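Local coordinates for germination protein (Bacillus megaterium, PDB 6O59) that serves as the A subunit of a spore germinant receptor, here its N-terminal domain, and probably takes part in sensing germinants that trigger spore germination, at residues Ser110-Asp115 against Arg119-Ser124; Val28-Lys33 against Ala55-Leu60; Ser24-Ile29 against Met159-Ile164. All blocks are in the same frame, centred on the assembly; numbering follows the deposited sequence.

Interaction 1 (Ser110-Asp115 against Arg119-Ser124); sequences SLLIVD and RVLSVS
Ser110 and Val123 open a ladder of main-chain bonds that runs between two neighbouring antiparallel strands, 110-114 and 120-124, whose directions differ by 157°. In this hydrogen-bonded pair Ser110 N donates to Val123 O at 3.0 Å, and Val123 N returns a bond to Ser110 O. The same reciprocal pattern recurs at Leu112 and Leu121, with Leu112 N to Leu121 O at 2.8 Å and Leu121 N to Leu112 O at 3.2 Å. Between them lies the non-hydrogen-bonded pair Leu111 and Ser122, where CA-H...O contacts fill in: Ser122 CA sits 3.4 Å from Ser110 O, and Leu111 CA approaches Leu121 O.

Side chains sort onto two faces. On one, Leu111 CB meets Val120 CG1 at 3.8 Å while Leu111 CD2 lies against Ser122 OG; that hydroxyl is hydrogen-bonded to Ser104 of helix 98-106, which covers this side. The other branch of Val120, CG2, meets Ile113 CG1 at 3.9 Å. On the other face Leu112 and Leu121 touch through their CB atoms, and Val123 turns CG1 between its own backbone N and carbonyl carbon (chi1 51°), which brings it to Ser110 CB at 3.9 Å. Helix 78-86 packs on this side. Joined by a short turn, the strands form a beta hairpin inside the five-stranded antiparallel sheet, between strands 40-47 and 91-95.

Interaction 2 (Val28-Lys33 against Ala55-Leu60); sequences VIRHFK and AIQDYL
Arg30 reaches from strand 27-34 to Gln57 on helix 54-62, and its side chain can be followed outward atom by atom. Its CB leaves the strand toward the helix. CG lies beside the backbone N, anti to the carbonyl carbon, and passes Gln57 OE1 at 3.8 Å; the chain then bends at chi2, and CD keeps a similar distance from that oxygen. NE makes the polar contact, donating to Gln57 OE1 at 3.0 Å with an N-H...O angle of 147°. The donor lies in the plane of the amide carbonyl, whereas the acceptor is tilted 22° from the guanidinium plane. Beyond NE, Arg30 NH2 remains 3.8 Å from Gln57 OE1, so the grip is a single bond and not a fork. The two side chains cross at about a right angle, although the amide and guanidinium planes are 40° apart.

The arrangement is a helix packed on one face of the antiparallel sheet, here meeting strand 27-34, outermost within the chain and paired with 40-47. Two residues farther along that strand, Phe32 supplies the apolar part. Leu60 CB stands over one face of the Phe32 ring, 4.3 Å from its centroid, in a CH-pi contact displaced toward the rim. Leu60 CD2 touches Phe32 CZ at 3.7 Å, and Phe32 CD2 lies equally close to Leu60 O. Leu61 of the same helix packs on both Arg30 and Phe32.

Interaction 3 (Ser24-Ile29 against Met159-Ile164); sequences SSDIVI and MVRRII
Asp26 and Arg161 are joined by a buried, two-pronged salt bridge. Arg161 presents the side of its guanidinium that carries NE and NH2, and each nitrogen takes one carboxylate oxygen: NH2 donates to Asp26 OD1 at 2.9 Å, and Arg161 NE to Asp26 OD2 at the same 2.9 Å. Both bonds are nearly straight, with N-H...O angles above 165°, and both oxygens use the syn lone pair. The two flat groups are almost coplanar, 8° apart, and meet edge to edge as their side chains approach from opposite directions. The paired bonds therefore restrain the rotation of either group.

The carboxylate comes from a type I turn running from Ser24 to Ile27, just where strand 27-34 begins. Arg161 comes from helix 153-163. Its CG, anti to the carbonyl carbon (chi1 -77°), lies 3.4 Å from Asp26 OD2, so that the aliphatic stem also rests against the acid; the bend at chi2 then turns CD and the guanidinium along the carboxylate. The third guanidinium nitrogen, NH1, bonds to Leu169 O.

Around this core the contacts are looser. Ser24 CB and OG each lie 3.5 Å from Arg161 NH2, the hydroxyl being hydrogen-bonded to Thr21 O and Leu171 N. Ile27 CD1 approaches Arg161 NH2 at 4.0 Å, while Ile47 and Leu171 pack against both the acid and the arginine. Burial alone would be expected to disfavour both charges; the matched, two-bond pairing probably offsets that cost. The salt bridge thereby ties the start of strand 27-34 to helix 153-163, which precedes the second sheet.

How the interactions relate
All three contacts involve the sheet that holds strand 27-34. Interactions 2 and 3 both begin in or just before that strand and share Val28 and Ile29, yet their centres lie about 18 Å apart. Interaction 2 closes before interaction 1 opens, and interaction 1 is nested inside the long loop that interaction 3 closes. Interactions 1 and 2 have centres about 11 Å apart and touch directly, Leu112 CD1 meeting Phe32 CZ at 3.6 Å, so sheet and helix 54-62 form one continuous core. The centre of interaction 3 lies about 2 Å from the centre of the chain; it links that first sheet to helix 153-163, which leads into the second, and so lies between two five-stranded sheets of the same strand order, 1-2-4-5-3.

Interaction 1 (Ser110-Asp115 against Arg119-Ser124)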
loop_
_atom_site.group_PDB
_atom_site.type_symbol
_atom_site.label_atom_id
_atom_site.label_comp_id
_atom_site.label_asym_id
_atom_site.label_seq_id
_atom_site.Cartn_x
_atom_site.Cartn_y
_atom_site.Cartn_z
ATOM N N SER A 110 -7.802 9.625 1.095
ATOM C CA SER A 110 -6.779 10.324 0.320
ATOM C C SER A 110 -6.284 11.485 1.153
ATOM O O SER A 110 -7.087 12.205 1.763
ATOM C CB SER A 110 -7.308 10.795 -1.028
ATOM O OG SER A 110 -7.799 9.673 -1.733
ATOM N N LEU A 111 -4.966 11.602 1.258
ATOM C CA LEU A 111 -4.361 12.676 2.021
ATOM C C LEU A 111 -3.998 13.809 1.101
ATOM O O LEU A 111 -3.544 13.575 -0.022
ATOM C CB LEU A 111 -3.107 12.218 2.806
ATOM C CG LEU A 111 -3.186 10.947 3.667
ATOM C CD1 LEU A 111 -1.850 10.638 4.262
ATOM C CD2 LEU A 111 -4.218 11.057 4.756
ATOM N N LEU A 112 -4.208 15.037 1.570
ATOM C CA LEU A 112 -3.785 16.224 0.849
ATOM C C LEU A 112 -2.791 16.970 1.755
ATOM O O LEU A 112 -3.142 17.408 2.851
ATOM C CB LEU A 112 -4.963 17.107 0.397
ATOM C CG LEU A 112 -4.565 18.478 -0.170
ATOM C CD1 LEU A 112 -3.856 18.355 -1.495
ATOM C CD2 LEU A 112 -5.749 19.385 -0.282
ATOM N N ILE A 113 -1.529 17.029 1.314
ATOM C CA ILE A 113 -0.443 17.659 2.060
ATOM C C ILE A 113 0.044 18.895 1.282
ATOM O O ILE A 113 0.288 18.806 0.080
ATOM C CB ILE A 113 0.687 16.625 2.346
ATOM C CG1 ILE A 113 0.090 15.265 2.842
ATOM C CG2 ILE A 113 1.742 17.203 3.324
ATOM C CD1 ILE A 113 1.061 14.206 3.328
ATOM N N VAL A 114 0.148 20.052 1.970
ATOM C CA VAL A 114 0.564 21.323 1.376
ATOM C C VAL A 114 1.902 21.790 2.024
ATOM O O VAL A 114 2.095 21.656 3.237
ATOM C CB VAL A 114 -0.575 22.382 1.461
ATOM C CG1 VAL A 114 -0.172 23.701 0.800
ATOM C CG2 VAL A 114 -1.874 21.853 0.832
ATOM N N ASP A 115 2.806 22.334 1.167
ATOM C CA ASP A 115 4.192 22.778 1.359
ATOM C C ASP A 115 4.588 23.160 2.765
ATOM O O ASP A 115 5.677 22.754 3.177
ATOM C CB ASP A 115 4.563 23.946 0.438
ATOM C CG ASP A 115 6.049 24.048 0.069
ATOM O OD1 ASP A 115 6.880 23.317 0.688
ATOM O OD2 ASP A 115 6.384 24.852 -0.848
ATOM N N ARG A 119 -0.875 20.561 8.768
ATOM C CA ARG A 119 -2.172 19.896 9.051
ATOM C C ARG A 119 -2.483 19.140 7.763
ATOM O O ARG A 119 -2.246 19.706 6.683
ATOM C CB ARG A 119 -3.273 20.859 9.519
ATOM C CG ARG A 119 -3.089 21.528 10.879
ATOM C CD ARG A 119 -4.115 22.474 11.499
ATOM N NE ARG A 119 -3.709 23.059 12.779
ATOM C CZ ARG A 119 -4.380 23.993 13.452
ATOM N NH1 ARG A 119 -5.512 24.473 12.971
ATOM N NH2 ARG A 119 -3.917 24.449 14.603
ATOM N N VAL A 120 -2.924 17.892 7.863
ATOM C CA VAL A 120 -3.177 17.115 6.618
ATOM C C VAL A 120 -4.679 16.936 6.460
ATOM O O VAL A 120 -5.342 16.686 7.459
ATOM C CB VAL A 120 -2.424 15.777 6.655
ATOM C CG1 VAL A 120 -2.932 14.800 5.620
ATOM C CG2 VAL A 120 -0.937 15.997 6.483
ATOM N N LEU A 121 -5.176 17.104 5.240
ATOM C CA LEU A 121 -6.616 16.914 4.970
ATOM C C LEU A 121 -6.863 15.490 4.481
ATOM O O LEU A 121 -6.147 15.046 3.597
ATOM C CB LEU A 121 -7.046 17.928 3.910
ATOM C CG LEU A 121 -8.484 17.794 3.430
ATOM C CD1 LEU A 121 -8.913 19.043 2.700
ATOM C CD2 LEU A 121 -8.633 16.588 2.527
ATOM N N SER A 122 -7.821 14.812 5.105
ATOM C CA SER A 122 -8.277 13.469 4.716
ATOM C C SER A 122 -9.657 13.499 4.056
ATOM O O SER A 122 -10.581 14.127 4.581
ATOM C CB SER A 122 -8.333 12.541 5.934
ATOM O OG SER A 122 -7.060 12.265 6.498
ATOM N N VAL A 123 -9.817 12.778 2.952
ATOM C CA VAL A 123 -11.119 12.710 2.294
ATOM C C VAL A 123 -11.483 11.233 2.056
ATOM O O VAL A 123 -10.633 10.447 1.638
ATOM C CB VAL A 123 -11.214 13.589 1.009
ATOM C CG1 VAL A 123 -10.069 13.341 0.027
ATOM C CG2 VAL A 123 -12.572 13.469 0.335
ATOM N N SER A 124 -12.738 10.868 2.372
ATOM C CA SER A 124 -13.276 9.527 2.207
ATOM C C SER A 124 -14.332 9.472 1.091
ATOM O O SER A 124 -15.210 10.328 1.047
ATOM C CB SER A 124 -13.881 9.051 3.521
ATOM O OG SER A 124 -14.336 7.711 3.399
#

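Interaction 2 (Val28-Lys33 against Ala55-Leu60)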
loop_
_atom_site.group_PDB
_atom_site.type_symbol
_atom_site.label_atom_id
_atom_site.label_comp_id
_atom_site.label_asym_id
_atom_site.label_seq_id
_atom_site.Cartn_x
_atom_site.Cartn_y
_atom_site.Cartn_z
ATOM N N VAL A 28 0.797 5.589 -3.359
ATOM C CA VAL A 28 0.959 6.571 -4.442
ATOM C C VAL A 28 1.072 8.002 -3.895
ATOM O O VAL A 28 0.252 8.429 -3.079
ATOM C CB VAL A 28 -0.193 6.477 -5.482
ATOM C CG1 VAL A 28 0.030 7.426 -6.643
ATOM C CG2 VAL A 28 -0.359 5.064 -5.992
ATOM N N ILE A 29 2.090 8.729 -4.394
ATOM C CA ILE A 29 2.370 10.133 -4.120
ATOM C C ILE A 29 2.264 10.886 -5.452
ATOM O O ILE A 29 3.068 10.656 -6.359
ATOM C CB ILE A 29 3.740 10.358 -3.417
ATOM C CG1 ILE A 29 3.760 9.678 -2.031
ATOM C CG2 ILE A 29 4.061 11.871 -3.314
ATOM C CD1 ILE A 29 5.098 9.580 -1.312
ATOM N N ARG A 30 1.259 11.760 -5.573
ATOM C CA ARG A 30 1.076 12.585 -6.761
ATOM C C ARG A 30 1.472 14.014 -6.428
ATOM O O ARG A 30 0.800 14.678 -5.640
ATOM C CB ARG A 30 -0.369 12.525 -7.292
ATOM C CG ARG A 30 -0.837 11.150 -7.721
ATOM C CD ARG A 30 -0.676 10.948 -9.196
ATOM N NE ARG A 30 -1.653 9.990 -9.703
ATOM C CZ ARG A 30 -1.370 8.741 -10.044
ATOM N NH1 ARG A 30 -0.126 8.284 -9.946
ATOM N NH2 ARG A 30 -2.322 7.941 -10.503
ATOM N N HIS A 31 2.595 14.470 -6.968
ATOM C CA HIS A 31 3.018 15.848 -6.743
ATOM C C HIS A 31 2.269 16.774 -7.670
ATOM O O HIS A 31 2.038 16.436 -8.836
ATOM C CB HIS A 31 4.516 16.024 -6.971
ATOM C CG HIS A 31 5.361 15.349 -5.953
ATOM N ND1 HIS A 31 5.886 14.089 -6.178
ATOM C CD2 HIS A 31 5.750 15.778 -4.734
ATOM C CE1 HIS A 31 6.576 13.791 -5.092
ATOM N NE2 HIS A 31 6.523 14.778 -4.194
ATOM N N PHE A 32 1.893 17.939 -7.156
ATOM C CA PHE A 32 1.258 18.987 -7.935
ATOM C C PHE A 32 1.570 20.361 -7.305
ATOM O O PHE A 32 2.226 20.447 -6.256
ATOM C CB PHE A 32 -0.246 18.746 -8.131
ATOM C CG PHE A 32 -1.139 18.952 -6.935
ATOM C CD1 PHE A 32 -1.288 17.957 -5.978
ATOM C CD2 PHE A 32 -1.874 20.125 -6.792
ATOM C CE1 PHE A 32 -2.129 18.147 -4.884
ATOM C CE2 PHE A 32 -2.720 20.307 -5.701
ATOM C CZ PHE A 32 -2.851 19.314 -4.762
ATOM N N LYS A 33 1.164 21.426 -7.999
ATOM C CA LYS A 33 1.409 22.787 -7.570
ATOM C C LYS A 33 0.120 23.563 -7.553
ATOM O O LYS A 33 -0.775 23.321 -8.369
ATOM C CB LYS A 33 2.455 23.458 -8.462
ATOM C CG LYS A 33 3.765 23.663 -7.731
ATOM C CD LYS A 33 4.952 23.058 -8.442
ATOM C CE LYS A 33 6.196 23.262 -7.612
ATOM N NZ LYS A 33 7.325 22.422 -8.088
ATOM N N ALA A 55 -12.302 11.759 -9.406
ATOM C CA ALA A 55 -12.899 13.101 -9.254
ATOM C C ALA A 55 -12.029 14.078 -8.405
ATOM O O ALA A 55 -11.879 15.235 -8.795
ATOM C CB ALA A 55 -14.288 12.985 -8.651
ATOM N N ILE A 56 -11.443 13.602 -7.287
ATOM C CA ILE A 56 -10.599 14.397 -6.381
ATOM C C ILE A 56 -9.251 14.702 -7.062
ATOM O O ILE A 56 -8.841 15.876 -7.095
ATOM C CB ILE A 56 -10.442 13.715 -4.994
ATOM C CG1 ILE A 56 -11.805 13.731 -4.259
ATOM C CG2 ILE A 56 -9.336 14.399 -4.141
ATOM C CD1 ILE A 56 -11.996 12.695 -3.174
ATOM N N GLN A 57 -8.601 13.663 -7.641
ATOM C CA GLN A 57 -7.353 13.807 -8.397
ATOM C C GLN A 57 -7.553 14.755 -9.578
ATOM O O GLN A 57 -6.723 15.629 -9.799
ATOM C CB GLN A 57 -6.855 12.453 -8.890
ATOM C CG GLN A 57 -6.332 11.572 -7.764
ATOM C CD GLN A 57 -5.541 10.429 -8.313
ATOM O OE1 GLN A 57 -4.461 10.612 -8.874
ATOM N NE2 GLN A 57 -6.066 9.229 -8.178
ATOM N N ASP A 58 -8.683 14.622 -10.293
ATOM C CA ASP A 58 -9.065 15.473 -11.416
ATOM C C ASP A 58 -9.105 16.923 -10.982
ATOM O O ASP A 58 -8.492 17.770 -11.633
ATOM C CB ASP A 58 -10.447 15.058 -11.966
ATOM C CG ASP A 58 -10.483 13.791 -12.798
ATOM O OD1 ASP A 58 -9.433 13.120 -12.909
ATOM O OD2 ASP A 58 -11.566 13.469 -13.342
ATOM N N TYR A 59 -9.806 17.199 -9.859
ATOM C CA TYR A 59 -9.958 18.543 -9.314
ATOM C C TYR A 59 -8.581 19.140 -8.996
ATOM O O TYR A 59 -8.241 20.208 -9.506
ATOM C CB TYR A 59 -10.864 18.526 -8.062
ATOM C CG TYR A 59 -10.796 19.800 -7.241
ATOM C CD1 TYR A 59 -9.912 19.919 -6.169
ATOM C CD2 TYR A 59 -11.609 20.892 -7.541
ATOM C CE1 TYR A 59 -9.804 21.106 -5.448
ATOM C CE2 TYR A 59 -11.533 22.074 -6.804
ATOM C CZ TYR A 59 -10.630 22.177 -5.756
ATOM O OH TYR A 59 -10.552 23.337 -5.019
ATOM N N LEU A 60 -7.790 18.413 -8.185
ATOM C CA LEU A 60 -6.486 18.829 -7.707
ATOM C C LEU A 60 -5.442 18.942 -8.800
ATOM O O LEU A 60 -4.853 20.016 -8.951
ATOM C CB LEU A 60 -6.002 17.858 -6.624
ATOM C CG LEU A 60 -6.757 17.925 -5.286
ATOM C CD1 LEU A 60 -6.338 16.790 -4.367
ATOM C CD2 LEU A 60 -6.589 19.303 -4.596
#

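Interaction 3 (Ser24-Ile29 against Met159-Ile164)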
loop_
_atom_site.group_PDB
_atom_site.type_symbol
_atom_site.label_atom_id
_atom_site.label_comp_id
_atom_site.label_asym_id
_atom_site.label_seq_id
_atom_site.Cartn_x
_atom_site.Cartn_y
_atom_site.Cartn_z
ATOM N N SER A 24 6.354 1.113 0.669
ATOM C CA SER A 24 5.436 0.120 0.104
ATOM C C SER A 24 5.062 0.510 -1.309
ATOM O O SER A 24 4.811 1.687 -1.579
ATOM C CB SER A 24 4.200 -0.047 0.982
ATOM O OG SER A 24 4.460 -0.946 2.046
ATOM N N SER A 25 5.073 -0.479 -2.212
ATOM C CA SER A 25 4.871 -0.283 -3.645
ATOM C C SER A 25 3.480 0.227 -4.039
ATOM O O SER A 25 3.370 0.793 -5.126
ATOM C CB SER A 25 5.192 -1.557 -4.414
ATOM O OG SER A 25 4.476 -2.691 -3.951
ATOM N N ASP A 26 2.446 0.084 -3.177
ATOM C CA ASP A 26 1.087 0.504 -3.525
ATOM C C ASP A 26 0.714 1.866 -2.960
ATOM O O ASP A 26 -0.410 2.327 -3.163
ATOM C CB ASP A 26 0.066 -0.551 -3.080
ATOM C CG ASP A 26 -0.032 -0.842 -1.593
ATOM O OD1 ASP A 26 0.908 -0.491 -0.853
ATOM O OD2 ASP A 26 -1.041 -1.445 -1.178
ATOM N N ILE A 27 1.647 2.522 -2.275
ATOM C CA ILE A 27 1.383 3.852 -1.751
ATOM C C ILE A 27 1.798 4.870 -2.819
ATOM O O ILE A 27 2.973 4.959 -3.188
ATOM C CB ILE A 27 2.051 4.042 -0.381
ATOM C CG1 ILE A 27 1.288 3.187 0.658
ATOM C CG2 ILE A 27 2.053 5.534 0.022
ATOM C CD1 ILE A 27 2.018 2.785 1.740
ATOM N N VAL A 28 0.797 5.589 -3.359
ATOM C CA VAL A 28 0.959 6.571 -4.442
ATOM C C VAL A 28 1.072 8.002 -3.895
ATOM O O VAL A 28 0.252 8.429 -3.079
ATOM C CB VAL A 28 -0.193 6.477 -5.482
ATOM C CG1 VAL A 28 0.030 7.426 -6.643
ATOM C CG2 VAL A 28 -0.359 5.064 -5.992
ATOM N N ILE A 29 2.090 8.729 -4.394
ATOM C CA ILE A 29 2.370 10.133 -4.120
ATOM C C ILE A 29 2.264 10.886 -5.452
ATOM O O ILE A 29 3.068 10.656 -6.359
ATOM C CB ILE A 29 3.740 10.358 -3.417
ATOM C CG1 ILE A 29 3.760 9.678 -2.031
ATOM C CG2 ILE A 29 4.061 11.871 -3.314
ATOM C CD1 ILE A 29 5.098 9.580 -1.312
ATOM N N MET A 159 -7.035 -6.367 -1.811
ATOM C CA MET A 159 -7.879 -7.255 -1.014
ATOM C C MET A 159 -7.304 -7.447 0.384
ATOM O O MET A 159 -8.065 -7.356 1.341
ATOM C CB MET A 159 -8.088 -8.608 -1.720
ATOM C CG MET A 159 -8.945 -8.472 -2.980
ATOM S SD MET A 159 -9.235 -9.996 -3.897
ATOM C CE MET A 159 -10.689 -10.514 -3.117
ATOM N N VAL A 160 -5.978 -7.640 0.509
ATOM C CA VAL A 160 -5.289 -7.815 1.795
ATOM C C VAL A 160 -5.359 -6.490 2.594
ATOM O O VAL A 160 -5.757 -6.498 3.765
ATOM C CB VAL A 160 -3.822 -8.305 1.621
ATOM C CG1 VAL A 160 -3.114 -8.383 2.972
ATOM C CG2 VAL A 160 -3.750 -9.648 0.890
ATOM N N ARG A 161 -5.004 -5.363 1.936
ATOM C CA ARG A 161 -5.032 -3.990 2.470
ATOM C C ARG A 161 -6.379 -3.580 3.083
ATOM O O ARG A 161 -6.437 -2.631 3.866
ATOM C CB ARG A 161 -4.697 -2.981 1.349
ATOM C CG ARG A 161 -3.214 -2.903 1.013
ATOM C CD ARG A 161 -2.406 -2.373 2.175
ATOM N NE ARG A 161 -1.160 -1.781 1.723
ATOM C CZ ARG A 161 -0.111 -1.578 2.502
ATOM N NH1 ARG A 161 -0.149 -1.930 3.780
ATOM N NH2 ARG A 161 0.999 -1.052 2.004
ATOM N N ARG A 162 -7.459 -4.237 2.658
ATOM C CA ARG A 162 -8.815 -3.970 3.110
ATOM C C ARG A 162 -9.070 -4.641 4.448
ATOM O O ARG A 162 -9.874 -4.135 5.233
ATOM C CB ARG A 162 -9.823 -4.437 2.073
ATOM C CG ARG A 162 -10.039 -3.421 0.986
ATOM C CD ARG A 162 -11.256 -3.738 0.134
ATOM N NE ARG A 162 -11.434 -2.814 -0.995
ATOM C CZ ARG A 162 -11.083 -3.079 -2.252
ATOM N NH1 ARG A 162 -10.483 -4.228 -2.554
ATOM N NH2 ARG A 162 -11.321 -2.194 -3.216
ATOM N N ILE A 163 -8.359 -5.770 4.705
ATOM C CA ILE A 163 -8.425 -6.594 5.925
ATOM C C ILE A 163 -7.352 -6.149 6.952
ATOM O O ILE A 163 -7.686 -5.924 8.115
ATOM C CB ILE A 163 -8.287 -8.109 5.581
ATOM C CG1 ILE A 163 -9.257 -8.516 4.462
ATOM C CG2 ILE A 163 -8.477 -8.972 6.835
ATOM C CD1 ILE A 163 -9.345 -9.959 4.189
ATOM N N ILE A 164 -6.071 -6.069 6.534
ATOM C CA ILE A 164 -4.975 -5.651 7.424
ATOM C C ILE A 164 -4.772 -4.163 7.219
ATOM O O ILE A 164 -4.218 -3.762 6.193
ATOM C CB ILE A 164 -3.671 -6.484 7.171
ATOM C CG1 ILE A 164 -3.915 -7.998 7.298
ATOM C CG2 ILE A 164 -2.509 -6.044 8.066
ATOM C CD1 ILE A 164 -4.177 -8.521 8.689
#